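Local atomic coordinates of pectate lyase (Bacillus subtilis, PDB entry 5AMV), a protein that cleaves polygalacturonate by calcium-dependent beta-elimination, releasing oligosaccharides with unsaturated galacturonosyl groups at their non-reducing ends. Residues A[293-298]-A[308-313]; A[345-350]-A[356-361]. All coordinates share one frame; numbering follows the deposited sequence. Where two conformers were deposited one is given.

Contact 1: residues A[293-298]-A[308-313]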
loop_
_atom_site.group_PDB
_atom_site.type_symbol
_atom_site.label_atom_id
_atom_site.label_comp_id
_atom_site.label_asym_id
_atom_site.label_seq_id
_atom_site.Cartn_x
_atom_site.Cartn_y
_atom_site.Cartn_z
ATOM N N ASN A 293 14.599 6.812 -1.800
ATOM C CA ASN A 293 14.101 5.510 -1.360
ATOM C C ASN A 293 15.187 4.478 -1.598
ATOM O O ASN A 293 16.056 4.660 -2.466
ATOM C CB ASN A 293 12.797 5.162 -2.095
ATOM C CG ASN A 293 11.706 6.176 -1.856
ATOM O OD1 ASN A 293 11.128 6.272 -0.764
ATOM N ND2 ASN A 293 11.458 7.020 -2.856
ATOM N N TYR A 294 15.131 3.379 -0.839
ATOM C CA TYR A 294 16.146 2.345 -0.896
ATOM C C TYR A 294 15.412 1.035 -1.202
ATOM O O TYR A 294 14.462 0.692 -0.487
ATOM C CB TYR A 294 16.903 2.217 0.416
ATOM C CG TYR A 294 17.941 1.135 0.332
ATOM C CD1 TYR A 294 18.990 1.214 -0.604
ATOM C CD2 TYR A 294 17.878 0.032 1.186
ATOM C CE1 TYR A 294 19.932 0.247 -0.697
ATOM C CE2 TYR A 294 18.853 -0.992 1.103
ATOM C CZ TYR A 294 19.871 -0.872 0.152
ATOM O OH TYR A 294 20.803 -1.870 0.076
ATOM N N TYR A 295 15.823 0.361 -2.271
ATOM C CA TYR A 295 15.177 -0.884 -2.713
ATOM C C TYR A 295 16.237 -1.961 -2.668
ATOM O O TYR A 295 17.373 -1.776 -3.182
ATOM C CB TYR A 295 14.636 -0.755 -4.175
ATOM C CG TYR A 295 13.781 0.478 -4.425
ATOM C CD1 TYR A 295 14.377 1.727 -4.562
ATOM C CD2 TYR A 295 12.381 0.381 -4.493
ATOM C CE1 TYR A 295 13.606 2.882 -4.781
ATOM C CE2 TYR A 295 11.599 1.551 -4.692
ATOM C CZ TYR A 295 12.237 2.769 -4.842
ATOM O OH TYR A 295 11.535 3.946 -5.041
ATOM N N GLU A 296 15.907 -3.127 -2.083
ATOM C CA GLU A 296 16.916 -4.202 -1.977
ATOM C C GLU A 296 16.218 -5.539 -2.073
ATOM O O GLU A 296 15.125 -5.721 -1.529
ATOM C CB GLU A 296 17.703 -4.137 -0.660
ATOM C CG GLU A 296 16.776 -3.969 0.584
ATOM C CD GLU A 296 17.521 -4.160 1.903
ATOM O OE1 GLU A 296 18.471 -4.984 1.995
ATOM O OE2 GLU A 296 17.100 -3.536 2.876
ATOM N N GLY A 297 16.847 -6.469 -2.778
ATOM C CA GLY A 297 16.264 -7.787 -2.974
ATOM C C GLY A 297 17.100 -8.610 -3.894
ATOM O O GLY A 297 18.235 -8.240 -4.213
ATOM N N SER A 298 16.549 -9.736 -4.316
ATOM C CA SER A 298 17.256 -10.667 -5.163
ATOM C C SER A 298 16.280 -11.197 -6.209
ATOM O O SER A 298 15.130 -11.527 -5.892
ATOM C CB SER A 298 17.746 -11.857 -4.324
ATOM O OG SER A 298 18.122 -12.907 -5.211
ATOM N N TYR A 308 10.421 -5.676 -10.426
ATOM C CA TYR A 308 10.735 -4.300 -10.800
ATOM C C TYR A 308 10.431 -3.361 -9.650
ATOM O O TYR A 308 9.667 -3.738 -8.755
ATOM C CB TYR A 308 9.995 -3.874 -12.076
ATOM C CG TYR A 308 8.481 -3.666 -11.926
ATOM C CD1 TYR A 308 7.981 -2.430 -11.496
ATOM C CD2 TYR A 308 7.548 -4.709 -12.237
ATOM C CE1 TYR A 308 6.577 -2.228 -11.349
ATOM C CE2 TYR A 308 6.150 -4.511 -12.104
ATOM C CZ TYR A 308 5.696 -3.248 -11.701
ATOM O OH TYR A 308 4.332 -2.990 -11.602
ATOM N N ALA A 309 11.012 -2.151 -9.680
ATOM C CA ALA A 309 10.697 -1.134 -8.687
ATOM C C ALA A 309 9.573 -0.209 -9.161
ATOM O O ALA A 309 8.450 -0.253 -8.634
ATOM C CB ALA A 309 11.966 -0.314 -8.336
ATOM N N TRP A 310 9.846 0.603 -10.192
ATOM C CA TRP A 310 8.859 1.598 -10.662
ATOM C C TRP A 310 8.035 1.080 -11.828
ATOM O O TRP A 310 8.579 0.545 -12.787
ATOM C CB TRP A 310 9.508 2.947 -11.033
ATOM C CG TRP A 310 10.388 3.442 -9.984
ATOM C CD1 TRP A 310 10.217 3.296 -8.609
ATOM C CD2 TRP A 310 11.625 4.161 -10.161
ATOM N NE1 TRP A 310 11.290 3.858 -7.943
ATOM C CE2 TRP A 310 12.157 4.402 -8.857
ATOM C CE3 TRP A 310 12.351 4.603 -11.295
ATOM C CZ2 TRP A 310 13.367 5.073 -8.646
ATOM C CZ3 TRP A 310 13.578 5.290 -11.066
ATOM C CH2 TRP A 310 14.065 5.496 -9.755
ATOM N N GLY A 311 6.717 1.232 -11.749
ATOM C CA GLY A 311 5.862 0.730 -12.837
ATOM C C GLY A 311 5.365 1.939 -13.584
ATOM O O GLY A 311 4.622 2.764 -13.033
ATOM N N ILE A 312 5.806 2.065 -14.840
ATOM C CA ILE A 312 5.455 3.232 -15.662
ATOM C C ILE A 312 4.147 2.945 -16.379
ATOM O O ILE A 312 4.139 2.351 -17.474
ATOM C CB ILE A 312 6.591 3.545 -16.687
ATOM C CG1 ILE A 312 7.983 3.500 -16.024
ATOM C CG2 ILE A 312 6.346 4.898 -17.358
ATOM C CD1 ILE A 312 8.134 4.303 -14.714
ATOM N N GLY A 313 3.037 3.307 -15.736
ATOM C CA GLY A 313 1.671 3.023 -16.224
ATOM C C GLY A 313 1.182 4.148 -17.134
ATOM O O GLY A 313 1.862 5.171 -17.269
#

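Contact 2: residues A[345-350]-A[356-361]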
loop_
_atom_site.group_PDB
_atom_site.type_symbol
_atom_site.label_atom_id
_atom_site.label_comp_id
_atom_site.label_asym_id
_atom_site.label_seq_id
_atom_site.Cartn_x
_atom_site.Cartn_y
_atom_site.Cartn_z
ATOM N N LEU A 345 9.494 9.110 -17.952
ATOM C CA LEU A 345 10.017 8.957 -16.591
ATOM C C LEU A 345 11.166 9.939 -16.456
ATOM O O LEU A 345 12.123 9.918 -17.266
ATOM C CB LEU A 345 10.483 7.524 -16.311
ATOM C CG LEU A 345 11.357 7.284 -15.064
ATOM C CD1 LEU A 345 10.508 7.505 -13.755
ATOM C CD2 LEU A 345 11.934 5.891 -15.113
ATOM N N TYR A 346 11.077 10.820 -15.471
ATOM C CA TYR A 346 12.250 11.592 -15.092
ATOM C C TYR A 346 12.971 10.816 -14.004
ATOM O O TYR A 346 12.371 10.519 -12.988
ATOM C CB TYR A 346 11.868 12.977 -14.532
ATOM C CG TYR A 346 13.050 13.834 -14.134
ATOM C CD1 TYR A 346 13.723 13.641 -12.924
ATOM C CD2 TYR A 346 13.526 14.822 -14.991
ATOM C CE1 TYR A 346 14.835 14.401 -12.594
ATOM C CE2 TYR A 346 14.611 15.600 -14.659
ATOM C CZ TYR A 346 15.266 15.393 -13.471
ATOM O OH TYR A 346 16.369 16.150 -13.164
ATOM N N ASP A 347 14.247 10.504 -14.203
ATOM C CA ASP A 347 15.043 10.025 -13.077
ATOM C C ASP A 347 16.455 10.585 -13.129
ATOM O O ASP A 347 17.093 10.642 -14.187
ATOM C CB ASP A 347 15.020 8.471 -12.879
ATOM C CG ASP A 347 15.896 7.744 -13.846
ATOM O OD1 ASP A 347 15.573 7.776 -15.047
ATOM O OD2 ASP A 347 16.892 7.126 -13.422
ATOM N N SER A 348 16.900 11.021 -11.972
ATOM C CA SER A 348 18.245 11.548 -11.801
ATOM C C SER A 348 18.865 10.937 -10.544
ATOM O O SER A 348 18.187 10.682 -9.552
ATOM C CB SER A 348 18.245 13.096 -11.755
ATOM O OG SER A 348 17.717 13.643 -10.544
ATOM N N GLY A 349 20.156 10.704 -10.582
ATOM C CA GLY A 349 20.866 10.212 -9.413
ATOM C C GLY A 349 20.556 8.772 -9.020
ATOM O O GLY A 349 20.877 8.375 -7.889
ATOM N N THR A 350 19.939 8.005 -9.921
ATOM C CA THR A 350 19.630 6.605 -9.621
ATOM C C THR A 350 20.910 5.767 -9.515
ATOM O O THR A 350 21.753 5.809 -10.419
ATOM C CB THR A 350 18.674 6.016 -10.696
ATOM O OG1 THR A 350 17.509 6.839 -10.793
ATOM C CG2 THR A 350 18.299 4.526 -10.372
ATOM N N GLN A 356 25.981 4.508 -11.070
ATOM C CA GLN A 356 25.039 5.544 -11.572
ATOM C C GLN A 356 24.400 5.088 -12.898
ATOM O O GLN A 356 25.087 4.767 -13.871
ATOM C CB GLN A 356 25.721 6.894 -11.806
ATOM C CG GLN A 356 26.518 7.449 -10.649
ATOM C CD GLN A 356 27.143 8.837 -10.990
ATOM O OE1 GLN A 356 28.160 8.938 -11.687
ATOM N NE2 GLN A 356 26.514 9.901 -10.489
ATOM N N ILE A 357 23.073 5.071 -12.946
ATOM C CA ILE A 357 22.379 4.621 -14.144
ATOM C C ILE A 357 21.314 5.646 -14.473
ATOM O O ILE A 357 21.026 6.520 -13.658
ATOM C CB ILE A 357 21.693 3.214 -14.008
ATOM C CG1 ILE A 357 20.662 3.195 -12.881
ATOM C CG2 ILE A 357 22.769 2.128 -13.756
ATOM C CD1 ILE A 357 19.590 2.110 -13.062
ATOM N N ASN A 358 20.742 5.500 -15.665
ATOM C CA ASN A 358 19.552 6.279 -16.003
ATOM C C ASN A 358 18.495 5.333 -16.483
ATOM O O ASN A 358 18.504 4.820 -17.610
ATOM C CB ASN A 358 19.760 7.403 -17.021
ATOM C CG ASN A 358 18.585 8.375 -17.012
ATOM O OD1 ASN A 358 17.536 8.108 -17.609
ATOM N ND2 ASN A 358 18.729 9.467 -16.249
ATOM N N ALA A 359 17.545 5.088 -15.590
ATOM C CA ALA A 359 16.510 4.083 -15.852
ATOM C C ALA A 359 15.611 4.431 -17.034
ATOM O O ALA A 359 15.225 3.573 -17.831
ATOM C CB ALA A 359 15.634 3.915 -14.572
ATOM N N SER A 360 15.243 5.705 -17.089
ATOM C CA SER A 360 14.377 6.202 -18.146
ATOM C C SER A 360 15.044 6.000 -19.524
ATOM O O SER A 360 14.467 5.388 -20.403
ATOM C CB SER A 360 14.157 7.689 -17.918
ATOM O OG SER A 360 13.258 8.174 -18.867
ATOM N N ALA A 361 16.295 6.441 -19.625
ATOM C CA ALA A 361 17.043 6.392 -20.868
ATOM C C ALA A 361 17.249 4.938 -21.282
ATOM O O ALA A 361 17.183 4.606 -22.467
ATOM C CB ALA A 361 18.379 7.079 -20.682
HETATM O O HOH W 1 19.341 8.577 -12.856
#

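Contact 1: residues A[293-298]-A[308-313]
Two aromatic rings at almost a right angle carry this contact: the edge of the Trp310 indole is turned toward the face of Tyr295 in an offset edge-to-face (T-shaped) pair, with the five-membered ring centroid 5.3 Å from that of the phenol and the planes at 79°. Over one face of Tyr295 lies the methyl group of Ala309, CB standing 3.9 Å from Tyr295 CD2. At the edge of the indole sits the phenol oxygen, nearly in the ring plane, where Trp310 NE1 donates to Tyr295 OH at 2.9 Å along an almost straight path (176°). The bond and the edge-to-face approach together would limit rotation of either ring. Both side chains are buried in the interior of the right-handed parallel beta-helix of the polysaccharide lyase 1 family, Tyr295 coming from strand 287-296 and Trp310 from strand 310-312, which belongs to a different sheet of the solenoid. Each side chain leaves its backbone with CG trans to the carbonyl carbon (chi1 -50° in both), a choice that directs the phenol and the indole toward one another across the interior. A phenylalanine in place of Tyr295 would probably keep the ring packing but leave the buried Trp310 N-H without its acceptor. The Tyr273 ring from strand 266-274 meets that of Tyr295 with nearly parallel planes, and Tyr295 also touches Ala280 and Ile325, while the indole of Trp310 packs against Pro281 and against Ile336 of strand 336-338.

Contact 2: residues A[345-350]-A[356-361]
Asp347 grips the start of a short helix with both oxygens of its carboxylate. Asp347 OD1 accepts from Ser360 N at 2.9 Å and Asp347 OD2 from Ala359 N at 3.0 Å, both on the syn side and both out of the carboxylate plane, the Ser360 donor more so (33°). A negative group placed here is probably stabilised by the N-H groups of the helix's first turn, from which it accepts, and by the helix dipole. The hydroxyl of Ser360 reaches back across the contact, OG donating to Leu345 O at 2.6 Å; its OG lies trans to the backbone N (chi1 -176°), which carries it to the Leu345 carbonyl. Leu345 CD2 packs 4.2 Å from Ala359 CB. Farther along, Thr350 O takes Ile357 N at 2.9 Å, a nearly straight bond (170°), and Thr350 CG2 packs against Ile357 CG1. In one of its two conformers, Asn358 is the N-cap, its OD1 accepting from Ala361 N in the carbonyl plane, while ND2 makes a weak bond to Asp347 O.

A second shell positions the carboxylate. Thr350 OG1 donates to the anti lone pair of Asp347 OD2 at 2.7 Å, and a water that donates to the same oxygen also donates to Ile357 O and accepts from Thr350 N.

The bond from Ile357 to Thr350 flanks the short antiparallel pair 351-352 and 355-356, after which the chain turns into helix 359-362. This helix rests against strand 346-348, itself hydrogen-bonded in parallel to strand 317-326 of the beta-helix.

Contacts 1 and 2 follow one another along the chain, with centres about 13 Å apart, and Trp310 joins them. While its NE1 edge serves Tyr295, the six-membered ring reaches contact 2: Trp310 CH2 lies 3.8 Å from Thr350 OG1, and Trp310 CZ3 lies 3.9 Å from Asp347 CB. Ile312 CD1 also meets Leu345 CD1 at 4.1 Å. Contact 1 is the nearer to catalysis: the Trp310 side chain is about 9 Å from that of Arg279, the inferred active-site residue, and about 12 Å from a bound galacturonic acid. Contact 2 lies away from the known sites, a hydrogen-bonded join between strand 346-348 and helix 359-362.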